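Local coordinates for protein ATP-dependent 6-phosphofructokinase isozyme 2 (Escherichia coli, PDB 3UMO) that phosphorylates fructose 6-phosphate to fructose 1,6-bisphosphate with magnesium-ATP, the first committed step of glycolysis, at residues I42-A47 / A254-V259. Numbering follows the deposited sequence.
Sequences INVARA and AGDSMV. With ATP (adenosine-5'-triphosphate), chain E.
Asn43 and Asp256 meet where two helices of the ribokinase-like PfkB fold pack in the core of the subunit, 42-47 from helix 40-50, which begins within a glycine run and includes the substrate-binding Ile42 and Asn43, and 254-259 from the N-terminal end of the helix that carries the probable catalytic aspartate. The segment axes approach to 7.9 Å and cross at -60°. The methylene of Asn43 lies against the carboxylate, CB 3.3 Å from OD1 of Asp256. No direct hydrogen bond joins the two side chains; instead a water donates to Asp256 OD1 at 2.7 Å and accepts a weak bond from Asn43 ND2, with the amide and carboxylate planes turned 32° apart. Beside this polar pair, Val44 CG2 reaches Val259 CG1 at 3.8 Å and also rests near the backbone O of Asp256. Val259 CG1 stands anti to its backbone N (chi1 172°), which directs that methyl to Val44. Further along, the small methyl of Ala47 sits 3.8 Å from Ser257 CA, which lets the two backbones come close here; the Ser257 hydroxyl is engaged instead with Gly253 O and Cys295 N.

In the second shell, Arg46 NH1 donates to Asn43 OD1 at 3.0 Å, with the oxygen in the guanidinium plane, which would help to fix the rotation of the amide, while Arg46 NE forms a salt bridge with Glu76. An alanine in place of Asn43 would probably leave Arg46 NH1 without this acceptor and the water beside Asp256 without its weak amide donor. One residue before the aspartate, Gly255 binds the nucleotide at the helix start: a side chain there would run into ATP O3B, whereas its backbone N donates to the gamma-phosphate oxygen O2G at 3.1 Å.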
ATOM      1  N   ILE A  42     -16.289  -0.269 -27.172  1.00 19.55           N
ATOM      2  CA  ILE A  42     -16.049   1.149 -27.410  1.00 20.82           C
ATOM      3  C   ILE A  42     -14.560   1.414 -27.621  1.00 20.69           C
ATOM      4  O   ILE A  42     -14.173   2.127 -28.550  1.00 22.09           O
ATOM      5  CB  ILE A  42     -16.620   2.021 -26.271  1.00 18.40           C
ATOM      6  CG1 ILE A  42     -18.135   2.149 -26.436  1.00 21.25           C
ATOM      7  CG2 ILE A  42     -15.978   3.409 -26.277  1.00 20.72           C
ATOM      8  CD1 ILE A  42     -18.831   2.815 -25.266  1.00 23.60           C
ATOM      9  N   ASN A  43     -13.725   0.820 -26.774  1.00 18.71           N
ATOM     10  CA  ASN A  43     -12.287   1.003 -26.898  1.00 18.02           C
ATOM     11  C   ASN A  43     -11.705   0.334 -28.138  1.00 19.99           C
ATOM     12  O   ASN A  43     -10.760   0.845 -28.726  1.00 21.08           O
ATOM     13  CB  ASN A  43     -11.566   0.569 -25.621  1.00 19.14           C
ATOM     14  CG  ASN A  43     -11.629   1.630 -24.544  1.00 34.66           C
ATOM     15  OD1 ASN A  43     -11.587   2.823 -24.838  1.00 37.75           O
ATOM     16  ND2 ASN A  43     -11.732   1.202 -23.291  1.00 48.16           N
ATOM     17  N   VAL A  44     -12.277  -0.798 -28.538  1.00 18.29           N
ATOM     18  CA  VAL A  44     -11.887  -1.434 -29.791  1.00 17.24           C
ATOM     19  C   VAL A  44     -12.139  -0.468 -30.952  1.00 22.71           C
ATOM     20  O   VAL A  44     -11.286  -0.301 -31.832  1.00 21.03           O
ATOM     21  CB  VAL A  44     -12.641  -2.765 -30.011  1.00 18.48           C
ATOM     22  CG1 VAL A  44     -12.417  -3.291 -31.430  1.00 17.62           C
ATOM     23  CG2 VAL A  44     -12.179  -3.792 -28.998  1.00 19.66           C
ATOM     24  N   ALA A  45     -13.296   0.192 -30.933  1.00 21.12           N
ATOM     25  CA  ALA A  45     -13.636   1.157 -31.980  1.00 20.03           C
ATOM     26  C   ALA A  45     -12.681   2.357 -31.980  1.00 20.28           C
ATOM     27  O   ALA A  45     -12.287   2.858 -33.041  1.00 24.59           O
ATOM     28  CB  ALA A  45     -15.080   1.624 -31.838  1.00 21.92           C
ATOM     29  N   ARG A  46     -12.308   2.819 -30.791  1.00 18.55           N
ATOM     30  CA  ARG A  46     -11.366   3.932 -30.679  1.00 25.10           C
ATOM     31  C   ARG A  46      -9.978   3.542 -31.193  1.00 26.05           C
ATOM     32  O   ARG A  46      -9.328   4.315 -31.907  1.00 21.82           O
ATOM     33  CB  ARG A  46     -11.295   4.439 -29.239  1.00 22.18           C
ATOM     34  CG  ARG A  46     -12.618   5.005 -28.728  1.00 24.73           C
ATOM     35  CD  ARG A  46     -12.541   5.348 -27.247  1.00 25.62           C
ATOM     36  NE  ARG A  46     -11.738   6.541 -26.997  1.00 28.82           N
ATOM     37  CZ  ARG A  46     -10.845   6.650 -26.018  1.00 35.12           C
ATOM     38  NH1 ARG A  46     -10.635   5.633 -25.196  1.00 32.03           N
ATOM     39  NH2 ARG A  46     -10.160   7.777 -25.862  1.00 34.63           N
ATOM     40  N   ALA A  47      -9.536   2.335 -30.850  1.00 20.71           N
ATOM     41  CA  ALA A  47      -8.237   1.838 -31.318  1.00 20.10           C
ATOM     42  C   ALA A  47      -8.229   1.733 -32.832  1.00 23.49           C
ATOM     43  O   ALA A  47      -7.237   2.063 -33.494  1.00 21.09           O
ATOM     44  CB  ALA A  47      -7.918   0.480 -30.690  1.00 20.93           C
ATOM     45  N   ALA A 254      -4.163  -2.309 -23.570  1.00 16.14           N
ATOM     46  CA  ALA A 254      -3.417  -3.226 -24.438  1.00 14.94           C
ATOM     47  C   ALA A 254      -4.350  -4.215 -25.139  1.00 17.42           C
ATOM     48  O   ALA A 254      -4.233  -4.446 -26.350  1.00 16.40           O
ATOM     49  CB  ALA A 254      -2.372  -3.975 -23.643  1.00 17.16           C
ATOM     50  N   GLY A 255      -5.260  -4.805 -24.369  1.00 19.88           N
ATOM     51  CA  GLY A 255      -6.175  -5.804 -24.898  1.00 19.54           C
ATOM     52  C   GLY A 255      -7.069  -5.276 -26.013  1.00 17.20           C
ATOM     53  O   GLY A 255      -7.197  -5.885 -27.084  1.00 17.54           O
ATOM     54  N   ASP A 256      -7.702  -4.138 -25.767  1.00 17.51           N
ATOM     55  CA  ASP A 256      -8.613  -3.574 -26.752  1.00 20.30           C
ATOM     56  C   ASP A 256      -7.867  -3.074 -27.986  1.00 15.61           C
ATOM     57  O   ASP A 256      -8.386  -3.146 -29.097  1.00 19.68           O
ATOM     58  CB  ASP A 256      -9.458  -2.468 -26.121  1.00 19.77           C
ATOM     59  CG  ASP A 256     -10.345  -2.985 -24.999  1.00 22.04           C
ATOM     60  OD1 ASP A 256     -10.625  -2.216 -24.056  1.00 25.56           O
ATOM     61  OD2 ASP A 256     -10.763  -4.164 -25.057  1.00 26.00           O
ATOM     62  N   SER A 257      -6.650  -2.574 -27.792  1.00 16.89           N
ATOM     63  CA  SER A 257      -5.828  -2.151 -28.918  1.00 17.37           C
ATOM     64  C   SER A 257      -5.484  -3.351 -29.783  1.00 17.03           C
ATOM     65  O   SER A 257      -5.570  -3.282 -31.011  1.00 17.24           O
ATOM     66  CB  SER A 257      -4.543  -1.474 -28.440  1.00 15.45           C
ATOM     67  OG  SER A 257      -4.835  -0.221 -27.837  1.00 19.08           O
ATOM     68  N   MET A 258      -5.086  -4.446 -29.142  1.00 16.82           N
ATOM     69  CA  MET A 258      -4.800  -5.678 -29.874  1.00 18.62           C
ATOM     70  C   MET A 258      -6.016  -6.173 -30.653  1.00 20.09           C
ATOM     71  O   MET A 258      -5.900  -6.554 -31.826  1.00 18.20           O
ATOM     72  CB  MET A 258      -4.311  -6.775 -28.920  1.00 17.15           C
ATOM     73  CG  MET A 258      -4.342  -8.166 -29.542  1.00 17.45           C
ATOM     74  SD  MET A 258      -3.558  -9.403 -28.489  1.00 18.80           S
ATOM     75  CE  MET A 258      -1.891  -9.391 -29.148  1.00 21.99           C
ATOM     76  N   VAL A 259      -7.181  -6.190 -30.009  1.00 17.67           N
ATOM     77  CA  VAL A 259      -8.398  -6.633 -30.691  1.00 15.75           C
ATOM     78  C   VAL A 259      -8.746  -5.750 -31.890  1.00 20.79           C
ATOM     79  O   VAL A 259      -9.104  -6.262 -32.960  1.00 19.35           O
ATOM     80  CB  VAL A 259      -9.592  -6.760 -29.723  1.00 16.13           C
ATOM     81  CG1 VAL A 259     -10.880  -7.022 -30.490  1.00 18.78           C
ATOM     82  CG2 VAL A 259      -9.325  -7.877 -28.728  1.00 17.98           C
TER
HETATM   83  PG  ATP E 313      -6.527  -5.952 -20.986  1.00 17.63           P
HETATM   84  O1G ATP E 313      -7.927  -6.274 -21.377  1.00 16.36           O
HETATM   85  O2G ATP E 313      -6.319  -4.507 -21.431  1.00 15.88           O
HETATM   86  O3G ATP E 313      -6.267  -6.112 -19.528  1.00 19.75           O
HETATM   87  PB  ATP E 313      -5.577  -8.367 -21.873  1.00 18.74           P
HETATM   88  O1B ATP E 313      -5.315  -8.976 -20.462  1.00 16.74           O
HETATM   89  O2B ATP E 313      -6.868  -8.878 -22.548  1.00 17.93           O
HETATM   90  O3B ATP E 313      -5.525  -6.773 -21.850  1.00 15.99           O
HETATM   91  PA  ATP E 313      -2.855  -8.776 -22.715  1.00 17.07           P
HETATM   92  O1A ATP E 313      -2.447  -8.405 -21.320  1.00 16.55           O
HETATM   93  O2A ATP E 313      -2.284 -10.116 -23.181  1.00 17.17           O
HETATM   94  O3A ATP E 313      -4.401  -8.789 -22.856  1.00 14.62           O
HETATM   95  O5' ATP E 313      -2.394  -7.575 -23.682  1.00 18.61           O
HETATM   96  C5' ATP E 313      -2.491  -7.734 -25.057  1.00 20.38           C
HETATM   97  C4' ATP E 313      -1.293  -7.457 -25.848  1.00 17.33           C
HETATM   98  O4' ATP E 313      -0.731  -6.209 -25.387  1.00 15.49           O
HETATM   99  C3' ATP E 313      -0.217  -8.431 -25.605  1.00 19.31           C
HETATM  100  O3' ATP E 313      -0.360  -9.556 -26.386  1.00 17.19           O
HETATM  101  C2' ATP E 313       0.997  -7.656 -25.914  1.00 20.59           C
HETATM  102  O2' ATP E 313       1.126  -7.500 -27.269  1.00 19.73           O
HETATM  103  C1' ATP E 313       0.671  -6.336 -25.329  1.00 15.43           C
HETATM  104  N9  ATP E 313       1.131  -6.230 -23.946  1.00 16.36           N
HETATM  105  C8  ATP E 313       0.381  -6.404 -22.842  1.00 19.83           C
HETATM  106  N7  ATP E 313       1.185  -6.222 -21.766  1.00 17.30           N
HETATM  107  C5  ATP E 313       2.434  -5.936 -22.190  1.00 18.10           C
HETATM  108  C6  ATP E 313       3.639  -5.654 -21.539  1.00 21.70           C
HETATM  109  N6  ATP E 313       3.727  -5.634 -20.041  1.00 19.59           N
HETATM  110  N1  ATP E 313       4.729  -5.407 -22.286  1.00 16.90           N
HETATM  111  C2  ATP E 313       4.674  -5.423 -23.629  1.00 17.83           C
HETATM  112  N3  ATP E 313       3.534  -5.685 -24.275  1.00 17.78           N
HETATM  113  C4  ATP E 313       2.407  -5.940 -23.587  1.00 17.97           C
HETATM  114  O   HOH W   1     -12.234  -1.958 -21.962  1.00 30.67           O